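Side-chain contacts in putative SAM-dependent O-methyltranferase (Podospora anserina, PDB 4YMH), which probably transfers the methyl group of S-adenosylmethionine to an oxygen of an acceptor substrate, and binds the by-product S-adenosyl-L-homocysteine: residues A[62-67]-A[166-171]; A[156-161]-A[231-236]; A[173-176]-A[180-183]. All coordinates share one frame; numbering follows the deposited sequence.

Contact 1 of 3, residues A[62-67]-A[166-171]; sequences RDRKPK and NGIILC
Arg64, on the last turn of helix 51-64, reaches across to Asn166 and to Ile168 of strand 167-171. Both elements belong to the Rossmann-like fold of class I methyltransferases, in which strand 167-171 pairs with strands 138-143 and 228-233. The Arg64 CB points at the strand. CG is set beside the backbone N (chi1 -55°), and the first part of the side chain runs out nearly extended. CD brushes Ile168 CG2 at 4.1 Å. There the chain bends, with chi3 at 63°, and the bend brings the guanidinium over the isoleucine. NE and CZ of Arg64 each lie 3.6 Å from Ile168 CG2. This methyl sits above the centre of one guanidinium face, so an apolar group packs on the flat side while the N-H groups keep the rim. The two side chains cross at about a right angle. At the rim, Arg64 NH2 gives a weak hydrogen bond to Asn166 O at 3.3 Å, bent to 125° at the hydrogen. Arg64 NH1 lies 4.0 Å from Ile168 CD1, but its main partner is Asp63 of the second subunit, its mate in an ion pair between chains. Asp63 pairs in the same way with Arg64 of the second subunit, which places the contact at the dimer interface. With a leucine at Arg64, Asp63 of the second subunit would probably lose its charged mate, and Asn166 O its weak donor. Asn166 O also accepts a hydrogen bond from a bound di(hydroxyethyl)ether, probably a crystallisation additive. Just past Arg64 the helix stops at Lys65, which has positive phi. The lysine side chain folds back over the helix end, and its NZ donates to Asp63 O at 2.8 Å.

Contact 2 of 3, residues A[156-161]-A[231-236]; sequences TILDQG and IRWKDG
Leu158 O is met by two groups at the end of helix 150-159. Gly161 N gives it a hydrogen bond of 3.2 Å. The edge of the Trp233 ring comes in as well, with CH2 3.5 Å from Leu158 O and the oxygen in the ring plane. The glycine bond belongs to the Schellman motif that ends the helix, with Gly161 taking the positive phi. Leu158 CG lies opposite its carbonyl carbon (chi1 -61°), which puts methyl CD2 over a face of the same indole. Leu158 CD2 stands 3.8 Å from the centroid of the six-membered ring of Trp233, 20° off the normal, in a CH-pi contact shifted toward CH2 and CZ3. One residue thus meets the ring both over a face and at an edge. Gly161 CA also lies near the ring plane, 4.5 Å from Trp233 CZ2. The polar end of the indole is tied elsewhere: NE1 donates to Leu163 O, which helps hold the ring's rotation. The contact joins the C-terminal end of helix 150-159 to the end of strand 228-233. Leu158 also packs on Ile217 of strand 217-222, and Ile157 on Ile169 of strand 167-171 and Leu131 of helix 127-133.

Contact 3 of 3, residues A[173-176]-A[180-183]; sequences NVFA and TIGP
A type I beta turn from Asn173 to Ala176 is gripped by Thr180, in the long loop between strand 167-171 and helix 194-212. The turn has its own bond, Ala176 N to Asn173 O at 3.1 Å. Thr180 then holds the two carbonyls in the middle of the turn, one with its side chain and one with its backbone. Thr180 OG1 donates to Val174 O over a short 2.6 Å. The hydroxyl is tilted out of the plane of that carbonyl. Thr180 N donates to Phe175 O at 2.9 Å and nearly straight, 164° at the hydrogen. This N lies above the plane of the Phe175 carbonyl. The hydroxyl owes its place to chi1 (-67°), which sets OG1 beside the backbone N; two donors of one residue can then serve successive carbonyls. The partnered OG1 lies in a buried setting. Ala176 CB points at Thr180 and packs on the hydroxyl, 3.4 Å from OG1. The next residue adds an apolar touch. Ile181 CD1 comes within 3.8 Å of Phe175 CD1 and reaches the ring obliquely. The bend at chi2 of Ile181 (85°) swings this methyl back toward the phenylalanine. The site is not at the cofactor: the Val174 side chain is about 13 Å from S-adenosyl-L-homocysteine at the nearest atoms. Tyr19 and Cys20 of the second subunit pack on the contact, the tyrosine on Thr180 and Ile181, the cysteine on Phe175. Within the chain, Val174 and Phe175 rest on Leu221 of strand 217-222. Helix 194-212 lies against the loop, with Ser208 on Val174, Trp197 on Ala176 and Leu204 on Thr180.

How the contacts relate
From the N terminus, contact 1 starts at the end of helix 51-64 and closes a long loop at strand 167-171. Before that loop closes, segment 156-161 opens contact 2, which ends at 231-236, so the two cross. They meet in the sheet: Ile169 O and Ile231 N are 2.9 Å apart, probably hydrogen-bonded between neighbouring strands, and Ile169 CD1 packs on Ile157 CG2. Contact 3 follows after strand 167-171. It closes a short loop within the span of contact 2, without touching it; nearest atoms are about 8 Å apart. Contacts 1 and 2 tie helices 51-64 and 150-159 to the sheet; contact 3 folds a loop on itself. All three touch the second subunit.

Contact 1 of 3, residues A[62-67]-A[166-171]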
ATOM      1  N   ARG A  62      10.326   7.605  -4.873  1.00 21.02           N
ATOM      2  CA  ARG A  62      11.026   7.339  -6.131  1.00 20.56           C
ATOM      3  C   ARG A  62      10.042   6.985  -7.237  1.00 19.91           C
ATOM      4  O   ARG A  62      10.241   7.315  -8.409  1.00 19.15           O
ATOM      5  CB  ARG A  62      12.056   6.215  -5.962  1.00 24.99           C
ATOM      6  CG  ARG A  62      13.248   6.634  -5.080  1.00 25.80           C
ATOM      7  CD  ARG A  62      14.491   5.834  -5.369  1.00 32.21           C
ATOM      8  NE  ARG A  62      15.606   6.267  -4.526  1.00 39.42           N
ATOM      9  CZ  ARG A  62      16.228   5.498  -3.636  1.00 39.46           C
ATOM     10  NH1 ARG A  62      15.876   4.227  -3.482  1.00 34.72           N
ATOM     11  NH2 ARG A  62      17.227   5.995  -2.915  1.00 43.54           N
ATOM     12  N   ASP A  63       8.980   6.301  -6.851  1.00 16.90           N
ATOM     13  CA  ASP A  63       7.963   5.841  -7.793  1.00 19.72           C
ATOM     14  C   ASP A  63       7.117   7.001  -8.313  1.00 24.02           C
ATOM     15  O   ASP A  63       7.014   7.205  -9.524  1.00 18.98           O
ATOM     16  CB  ASP A  63       7.084   4.784  -7.110  1.00 18.06           C
ATOM     17  CG  ASP A  63       5.931   4.299  -7.980  1.00 23.00           C
ATOM     18  OD1 ASP A  63       6.043   4.290  -9.223  1.00 22.17           O
ATOM     19  OD2 ASP A  63       4.904   3.900  -7.393  1.00 22.97           O
ATOM     20  N   ARG A  64       6.521   7.765  -7.400  1.00 21.96           N
ATOM     21  CA  ARG A  64       5.570   8.811  -7.792  1.00 23.27           C
ATOM     22  C   ARG A  64       6.257  10.080  -8.291  1.00 26.08           C
ATOM     23  O   ARG A  64       5.636  10.909  -8.970  1.00 23.31           O
ATOM     24  CB  ARG A  64       4.651   9.173  -6.618  1.00 21.82           C
ATOM     25  CG  ARG A  64       3.898   8.002  -5.995  1.00 20.54           C
ATOM     26  CD  ARG A  64       2.906   8.513  -4.946  1.00 15.26           C
ATOM     27  NE  ARG A  64       1.885   9.374  -5.526  1.00 20.19           N
ATOM     28  CZ  ARG A  64       0.683   8.935  -5.899  1.00 17.58           C
ATOM     29  NH1 ARG A  64       0.377   7.653  -5.748  1.00 18.45           N
ATOM     30  NH2 ARG A  64      -0.197   9.764  -6.431  1.00 18.03           N
ATOM     31  N   LYS A  65       7.530  10.234  -7.934  1.00 18.72           N
ATOM     32  CA  LYS A  65       8.305  11.416  -8.305  1.00 21.51           C
ATOM     33  C   LYS A  65       7.574  12.738  -8.016  1.00 20.25           C
ATOM     34  O   LYS A  65       7.387  13.553  -8.911  1.00 24.52           O
ATOM     35  CB  LYS A  65       8.703  11.326  -9.789  1.00 27.95           C
ATOM     36  CG  LYS A  65       9.734  10.218 -10.043  1.00 29.30           C
ATOM     37  CD  LYS A  65      10.024   9.967 -11.510  1.00 36.27           C
ATOM     38  CE  LYS A  65       9.035   8.967 -12.098  1.00 43.71           C
ATOM     39  NZ  LYS A  65       9.048   7.619 -11.439  1.00 44.80           N
ATOM     40  N   PRO A  66       7.178  12.968  -6.750  1.00 20.83           N
ATOM     41  CA  PRO A  66       6.517  14.238  -6.425  1.00 20.58           C
ATOM     42  C   PRO A  66       7.433  15.460  -6.609  1.00 25.94           C
ATOM     43  O   PRO A  66       8.634  15.376  -6.337  1.00 26.95           O
ATOM     44  CB  PRO A  66       6.139  14.062  -4.953  1.00 21.23           C
ATOM     45  CG  PRO A  66       7.166  13.136  -4.425  1.00 23.21           C
ATOM     46  CD  PRO A  66       7.424  12.157  -5.541  1.00 23.93           C
ATOM     47  N   LYS A  67       6.874  16.571  -7.085  1.00 22.06           N
ATOM     48  CA  LYS A  67       7.636  17.810  -7.249  1.00 25.63           C
ATOM     49  C   LYS A  67       7.863  18.507  -5.908  1.00 30.01           C
ATOM     50  O   LYS A  67       8.920  19.085  -5.666  1.00 31.53           O
ATOM     51  CB  LYS A  67       6.921  18.760  -8.217  1.00 28.83           C
ATOM     52  CG  LYS A  67       6.950  18.297  -9.672  1.00 36.85           C
ATOM     53  CD  LYS A  67       6.385  19.350 -10.633  1.00 42.84           C
ATOM     54  CE  LYS A  67       4.874  19.462 -10.512  1.00 47.74           C
ATOM     55  NZ  LYS A  67       4.205  18.133 -10.690  1.00 47.88           N
ATOM     56  N   ASN A 166      -3.057  15.338  -9.363  1.00 21.39           N
ATOM     57  CA  ASN A 166      -2.675  13.933  -9.332  1.00 23.71           C
ATOM     58  C   ASN A 166      -1.974  13.523  -8.040  1.00 22.83           C
ATOM     59  O   ASN A 166      -1.378  12.446  -7.952  1.00 22.38           O
ATOM     60  CB  ASN A 166      -1.777  13.610 -10.529  1.00 38.24           C
ATOM     61  CG  ASN A 166      -2.496  13.777 -11.860  1.00 48.24           C
ATOM     62  OD1 ASN A 166      -3.668  13.415 -12.002  1.00 52.09           O
ATOM     63  ND2 ASN A 166      -1.794  14.331 -12.843  1.00 51.65           N
ATOM     64  N   GLY A 167      -2.054  14.377  -7.031  1.00 22.93           N
ATOM     65  CA  GLY A 167      -1.401  14.102  -5.761  1.00 22.90           C
ATOM     66  C   GLY A 167      -2.117  13.123  -4.850  1.00 21.79           C
ATOM     67  O   GLY A 167      -3.278  12.763  -5.066  1.00 20.15           O
ATOM     68  N   ILE A 168      -1.420  12.691  -3.810  1.00 21.09           N
ATOM     69  CA  ILE A 168      -2.013  11.792  -2.832  1.00 18.34           C
ATOM     70  C   ILE A 168      -1.729  12.278  -1.418  1.00 18.64           C
ATOM     71  O   ILE A 168      -0.668  12.847  -1.130  1.00 20.78           O
ATOM     72  CB  ILE A 168      -1.489  10.347  -3.007  1.00 17.60           C
ATOM     73  CG1 ILE A 168      -2.383   9.342  -2.289  1.00 22.40           C
ATOM     74  CG2 ILE A 168      -0.025  10.224  -2.574  1.00 20.47           C
ATOM     75  CD1 ILE A 168      -2.009   7.902  -2.609  1.00 20.76           C
ATOM     76  N   ILE A 169      -2.696  12.058  -0.544  1.00 16.07           N
ATOM     77  CA  ILE A 169      -2.488  12.255   0.880  1.00 17.66           C
ATOM     78  C   ILE A 169      -2.374  10.896   1.540  1.00 19.38           C
ATOM     79  O   ILE A 169      -3.204  10.028   1.315  1.00 17.12           O
ATOM     80  CB  ILE A 169      -3.636  13.016   1.547  1.00 17.53           C
ATOM     81  CG1 ILE A 169      -3.989  14.271   0.759  1.00 18.75           C
ATOM     82  CG2 ILE A 169      -3.258  13.348   3.016  1.00 18.34           C
ATOM     83  CD1 ILE A 169      -5.220  14.985   1.295  1.00 18.77           C
ATOM     84  N   LEU A 170      -1.341  10.720   2.352  1.00 18.07           N
ATOM     85  CA  LEU A 170      -1.137   9.508   3.131  1.00 14.54           C
ATOM     86  C   LEU A 170      -1.244   9.857   4.595  1.00 16.48           C
ATOM     87  O   LEU A 170      -0.459  10.651   5.095  1.00 18.95           O
ATOM     88  CB  LEU A 170       0.232   8.900   2.838  1.00 13.58           C
ATOM     89  CG  LEU A 170       0.467   8.567   1.361  1.00 19.14           C
ATOM     90  CD1 LEU A 170       1.917   8.210   1.104  1.00 19.70           C
ATOM     91  CD2 LEU A 170      -0.466   7.429   0.927  1.00 20.61           C
ATOM     92  N   CYS A 171      -2.211   9.264   5.276  1.00 14.22           N
ATOM     93  CA  CYS A 171      -2.416   9.521   6.706  1.00 16.80           C
ATOM     94  C   CYS A 171      -1.997   8.302   7.518  1.00 16.33           C
ATOM     95  O   CYS A 171      -2.504   7.199   7.299  1.00 18.50           O
ATOM     96  CB  CYS A 171      -3.876   9.872   6.984  1.00 18.92           C
ATOM     97  SG  CYS A 171      -4.544  11.202   5.938  1.00 21.29           S
TER

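Contact 2 of 3, residues A[156-161]-A[231-236]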
ATOM      1  N   THR A 156      -8.476  21.609   5.368  1.00 24.79           N
ATOM      2  CA  THR A 156      -7.724  22.774   4.926  1.00 23.76           C
ATOM      3  C   THR A 156      -7.095  22.434   3.590  1.00 23.59           C
ATOM      4  O   THR A 156      -7.211  23.193   2.613  1.00 27.26           O
ATOM      5  CB  THR A 156      -6.646  23.189   5.952  1.00 24.36           C
ATOM      6  OG1 THR A 156      -7.285  23.728   7.120  1.00 26.45           O
ATOM      7  CG2 THR A 156      -5.710  24.256   5.379  1.00 23.21           C
ATOM      8  N   ILE A 157      -6.525  21.234   3.530  1.00 21.83           N
ATOM      9  CA  ILE A 157      -5.773  20.821   2.351  1.00 25.56           C
ATOM     10  C   ILE A 157      -6.694  20.822   1.146  1.00 25.52           C
ATOM     11  O   ILE A 157      -6.351  21.349   0.087  1.00 22.87           O
ATOM     12  CB  ILE A 157      -5.135  19.441   2.563  1.00 23.31           C
ATOM     13  CG1 ILE A 157      -3.929  19.581   3.492  1.00 23.83           C
ATOM     14  CG2 ILE A 157      -4.724  18.828   1.250  1.00 25.33           C
ATOM     15  CD1 ILE A 157      -3.449  18.282   4.083  1.00 21.19           C
ATOM     16  N   LEU A 158      -7.908  20.320   1.320  1.00 22.88           N
ATOM     17  CA  LEU A 158      -8.775  20.270   0.161  1.00 21.55           C
ATOM     18  C   LEU A 158      -9.348  21.650  -0.120  1.00 26.07           C
ATOM     19  O   LEU A 158      -9.455  22.046  -1.283  1.00 25.96           O
ATOM     20  CB  LEU A 158      -9.885  19.259   0.357  1.00 20.88           C
ATOM     21  CG  LEU A 158      -9.336  17.851   0.562  1.00 18.88           C
ATOM     22  CD1 LEU A 158     -10.474  16.941   1.000  1.00 19.73           C
ATOM     23  CD2 LEU A 158      -8.681  17.329  -0.717  1.00 19.41           C
ATOM     24  N   ASP A 159      -9.679  22.395   0.936  1.00 24.04           N
ATOM     25  CA  ASP A 159     -10.380  23.665   0.732  1.00 26.56           C
ATOM     26  C   ASP A 159      -9.488  24.650  -0.009  1.00 32.04           C
ATOM     27  O   ASP A 159      -9.962  25.418  -0.851  1.00 27.83           O
ATOM     28  CB  ASP A 159     -10.834  24.284   2.058  1.00 30.13           C
ATOM     29  CG  ASP A 159     -12.036  23.571   2.672  1.00 34.64           C
ATOM     30  OD1 ASP A 159     -12.642  22.690   2.018  1.00 32.46           O
ATOM     31  OD2 ASP A 159     -12.391  23.922   3.818  1.00 35.49           O
ATOM     32  N   GLN A 160      -8.193  24.620   0.305  1.00 32.37           N
ATOM     33  CA  GLN A 160      -7.244  25.580  -0.267  1.00 33.96           C
ATOM     34  C   GLN A 160      -6.491  25.039  -1.480  1.00 31.26           C
ATOM     35  O   GLN A 160      -5.614  25.709  -2.014  1.00 28.38           O
ATOM     36  CB  GLN A 160      -6.235  26.031   0.791  1.00 34.20           C
ATOM     37  CG  GLN A 160      -6.897  26.602   2.020  1.00 35.00           C
ATOM     38  CD  GLN A 160      -5.931  27.280   2.975  1.00 38.41           C
ATOM     39  OE1 GLN A 160      -6.272  27.613   4.115  1.00 42.37           O
ATOM     40  NE2 GLN A 160      -4.705  27.480   2.509  1.00 31.98           N
ATOM     41  N   GLY A 161      -6.833  23.832  -1.910  1.00 29.06           N
ATOM     42  CA  GLY A 161      -6.183  23.237  -3.061  1.00 28.04           C
ATOM     43  C   GLY A 161      -4.688  23.041  -2.882  1.00 27.68           C
ATOM     44  O   GLY A 161      -3.912  23.328  -3.793  1.00 27.18           O
ATOM     45  N   ILE A 231      -5.726   9.215   0.234  1.00 18.06           N
ATOM     46  CA  ILE A 231      -6.763  10.134  -0.223  1.00 16.29           C
ATOM     47  C   ILE A 231      -6.346  10.733  -1.559  1.00 19.48           C
ATOM     48  O   ILE A 231      -5.213  11.195  -1.700  1.00 17.93           O
ATOM     49  CB  ILE A 231      -7.017  11.266   0.794  1.00 18.41           C
ATOM     50  CG1 ILE A 231      -7.361  10.694   2.178  1.00 16.19           C
ATOM     51  CG2 ILE A 231      -8.120  12.188   0.293  1.00 19.01           C
ATOM     52  CD1 ILE A 231      -7.459  11.767   3.282  1.00 15.26           C
ATOM     53  N   ARG A 232      -7.249  10.724  -2.537  1.00 17.32           N
ATOM     54  CA  ARG A 232      -6.963  11.411  -3.803  1.00 17.57           C
ATOM     55  C   ARG A 232      -8.175  12.226  -4.210  1.00 19.12           C
ATOM     56  O   ARG A 232      -9.271  11.985  -3.725  1.00 18.08           O
ATOM     57  CB  ARG A 232      -6.596  10.412  -4.917  1.00 19.65           C
ATOM     58  CG  ARG A 232      -7.735   9.487  -5.323  1.00 19.20           C
ATOM     59  CD  ARG A 232      -7.362   8.509  -6.458  1.00 22.26           C
ATOM     60  NE  ARG A 232      -7.174   9.190  -7.743  1.00 23.03           N
ATOM     61  CZ  ARG A 232      -8.126   9.356  -8.663  1.00 24.55           C
ATOM     62  NH1 ARG A 232      -9.357   8.882  -8.465  1.00 27.84           N
ATOM     63  NH2 ARG A 232      -7.850   9.999  -9.789  1.00 28.48           N
ATOM     64  N   TRP A 233      -7.996  13.193  -5.097  1.00 17.25           N
ATOM     65  CA  TRP A 233      -9.158  13.819  -5.714  1.00 20.00           C
ATOM     66  C   TRP A 233      -9.893  12.775  -6.546  1.00 23.04           C
ATOM     67  O   TRP A 233      -9.249  11.987  -7.253  1.00 21.37           O
ATOM     68  CB  TRP A 233      -8.759  14.982  -6.627  1.00 23.78           C
ATOM     69  CG  TRP A 233      -8.061  16.141  -5.980  1.00 21.91           C
ATOM     70  CD1 TRP A 233      -6.737  16.461  -6.088  1.00 23.34           C
ATOM     71  CD2 TRP A 233      -8.655  17.163  -5.169  1.00 18.66           C
ATOM     72  NE1 TRP A 233      -6.470  17.610  -5.387  1.00 23.87           N
ATOM     73  CE2 TRP A 233      -7.626  18.060  -4.809  1.00 27.29           C
ATOM     74  CE3 TRP A 233      -9.955  17.402  -4.704  1.00 21.12           C
ATOM     75  CZ2 TRP A 233      -7.856  19.182  -4.011  1.00 29.13           C
ATOM     76  CZ3 TRP A 233     -10.181  18.524  -3.903  1.00 22.27           C
ATOM     77  CH2 TRP A 233      -9.138  19.394  -3.571  1.00 28.86           C
ATOM     78  N   LYS A 234     -11.228  12.776  -6.487  1.00 18.20           N
ATOM     79  CA  LYS A 234     -12.022  12.056  -7.489  1.00 27.60           C
ATOM     80  C   LYS A 234     -11.648  12.551  -8.875  1.00 26.45           C
ATOM     81  O   LYS A 234     -11.318  13.728  -9.031  1.00 21.22           O
ATOM     82  CB  LYS A 234     -13.521  12.259  -7.285  1.00 25.72           C
ATOM     83  CG  LYS A 234     -14.117  11.566  -6.090  1.00 23.55           C
ATOM     84  CD  LYS A 234     -15.646  11.504  -6.258  1.00 26.50           C
ATOM     85  CE  LYS A 234     -16.345  11.161  -4.940  1.00 28.60           C
ATOM     86  NZ  LYS A 234     -15.832   9.900  -4.344  1.00 28.25           N
ATOM     87  N   ASP A 235     -11.718  11.675  -9.881  1.00 25.56           N
ATOM     88  CA  ASP A 235     -11.381  12.081 -11.248  1.00 30.64           C
ATOM     89  C   ASP A 235     -12.063  13.399 -11.619  1.00 29.98           C
ATOM     90  O   ASP A 235     -11.425  14.330 -12.121  1.00 35.03           O
ATOM     91  CB  ASP A 235     -11.779  10.998 -12.263  1.00 38.05           C
ATOM     92  CG  ASP A 235     -10.849   9.788 -12.239  1.00 43.17           C
ATOM     93  OD1 ASP A 235      -9.730   9.896 -11.692  1.00 42.54           O
ATOM     94  OD2 ASP A 235     -11.242   8.729 -12.786  1.00 44.86           O
ATOM     95  N   GLY A 236     -13.359  13.484 -11.347  1.00 27.85           N
ATOM     96  CA  GLY A 236     -14.125  14.667 -11.715  1.00 31.34           C
ATOM     97  C   GLY A 236     -13.891  15.901 -10.852  1.00 28.98           C
ATOM     98  O   GLY A 236     -14.252  17.009 -11.252  1.00 32.46           O
TER

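Contact 3 of 3, residues A[173-176]-A[180-183]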
ATOM      1  N   ASN A 173      -0.975   5.944  11.090  1.00 20.29           N
ATOM      2  CA  ASN A 173      -1.529   5.550  12.390  1.00 22.41           C
ATOM      3  C   ASN A 173      -3.038   5.647  12.517  1.00 20.89           C
ATOM      4  O   ASN A 173      -3.551   5.824  13.624  1.00 22.54           O
ATOM      5  CB  ASN A 173      -0.916   6.402  13.511  1.00 24.17           C
ATOM      6  CG  ASN A 173       0.569   6.206  13.635  1.00 27.75           C
ATOM      7  OD1 ASN A 173       1.356   7.123  13.377  1.00 33.36           O
ATOM      8  ND2 ASN A 173       0.970   5.006  14.033  1.00 22.44           N
ATOM      9  N   VAL A 174      -3.764   5.514  11.413  1.00 14.30           N
ATOM     10  CA  VAL A 174      -5.210   5.719  11.472  1.00 15.07           C
ATOM     11  C   VAL A 174      -5.929   4.645  12.312  1.00 16.18           C
ATOM     12  O   VAL A 174      -7.026   4.883  12.833  1.00 15.21           O
ATOM     13  CB  VAL A 174      -5.771   5.818  10.022  1.00 18.00           C
ATOM     14  CG1 VAL A 174      -7.283   6.015  10.000  1.00 18.56           C
ATOM     15  CG2 VAL A 174      -5.116   7.007   9.341  1.00 17.24           C
ATOM     16  N   PHE A 175      -5.311   3.478  12.474  1.00 16.26           N
ATOM     17  CA  PHE A 175      -5.923   2.412  13.276  1.00 15.41           C
ATOM     18  C   PHE A 175      -5.815   2.649  14.781  1.00 16.62           C
ATOM     19  O   PHE A 175      -6.528   2.015  15.552  1.00 19.57           O
ATOM     20  CB  PHE A 175      -5.274   1.059  12.976  1.00 16.58           C
ATOM     21  CG  PHE A 175      -5.712   0.436  11.672  1.00 16.22           C
ATOM     22  CD1 PHE A 175      -6.789   0.944  10.955  1.00 15.12           C
ATOM     23  CD2 PHE A 175      -5.052  -0.674  11.180  1.00 15.26           C
ATOM     24  CE1 PHE A 175      -7.192   0.345   9.765  1.00 12.88           C
ATOM     25  CE2 PHE A 175      -5.446  -1.269   9.981  1.00 18.32           C
ATOM     26  CZ  PHE A 175      -6.514  -0.760   9.279  1.00 17.28           C
ATOM     27  N   ALA A 176      -4.879   3.503  15.186  1.00 14.41           N
ATOM     28  CA  ALA A 176      -4.602   3.737  16.611  1.00 17.90           C
ATOM     29  C   ALA A 176      -4.416   2.397  17.335  1.00 20.00           C
ATOM     30  O   ALA A 176      -5.076   2.119  18.344  1.00 17.23           O
ATOM     31  CB  ALA A 176      -5.739   4.559  17.261  1.00 18.38           C
ATOM     32  N   THR A 180      -9.110   2.391  16.927  1.00 18.56           N
ATOM     33  CA  THR A 180     -10.028   3.141  16.062  1.00 17.62           C
ATOM     34  C   THR A 180     -11.247   2.294  15.705  1.00 17.23           C
ATOM     35  O   THR A 180     -12.384   2.784  15.644  1.00 18.96           O
ATOM     36  CB  THR A 180      -9.325   3.606  14.757  1.00 17.82           C
ATOM     37  OG1 THR A 180      -8.324   4.576  15.083  1.00 17.46           O
ATOM     38  CG2 THR A 180     -10.326   4.221  13.790  1.00 15.93           C
ATOM     39  N   ILE A 181     -11.016   1.006  15.487  1.00 14.46           N
ATOM     40  CA  ILE A 181     -12.098   0.105  15.106  1.00 15.20           C
ATOM     41  C   ILE A 181     -12.994  -0.211  16.320  1.00 19.65           C
ATOM     42  O   ILE A 181     -14.219  -0.226  16.229  1.00 17.62           O
ATOM     43  CB  ILE A 181     -11.547  -1.200  14.469  1.00 19.76           C
ATOM     44  CG1 ILE A 181     -10.751  -0.885  13.202  1.00 17.95           C
ATOM     45  CG2 ILE A 181     -12.706  -2.154  14.119  1.00 18.58           C
ATOM     46  CD1 ILE A 181      -9.270  -0.514  13.444  1.00 17.80           C
ATOM     47  N   GLY A 182     -12.385  -0.433  17.473  1.00 15.25           N
ATOM     48  CA  GLY A 182     -13.162  -0.643  18.697  1.00 17.53           C
ATOM     49  C   GLY A 182     -12.229  -0.765  19.873  1.00 15.94           C
ATOM     50  O   GLY A 182     -11.073  -1.148  19.704  1.00 16.20           O
ATOM     51  N   PRO A 183     -12.711  -0.444  21.082  1.00 18.57           N
ATOM     52  CA  PRO A 183     -11.803  -0.443  22.227  1.00 21.32           C
ATOM     53  C   PRO A 183     -11.302  -1.836  22.595  1.00 24.07           C
ATOM     54  O   PRO A 183     -10.307  -1.918  23.326  1.00 21.16           O
ATOM     55  CB  PRO A 183     -12.665   0.146  23.357  1.00 18.55           C
ATOM     56  CG  PRO A 183     -14.066  -0.176  22.948  1.00 21.65           C
ATOM     57  CD  PRO A 183     -14.071  -0.016  21.453  1.00 19.86           C
TER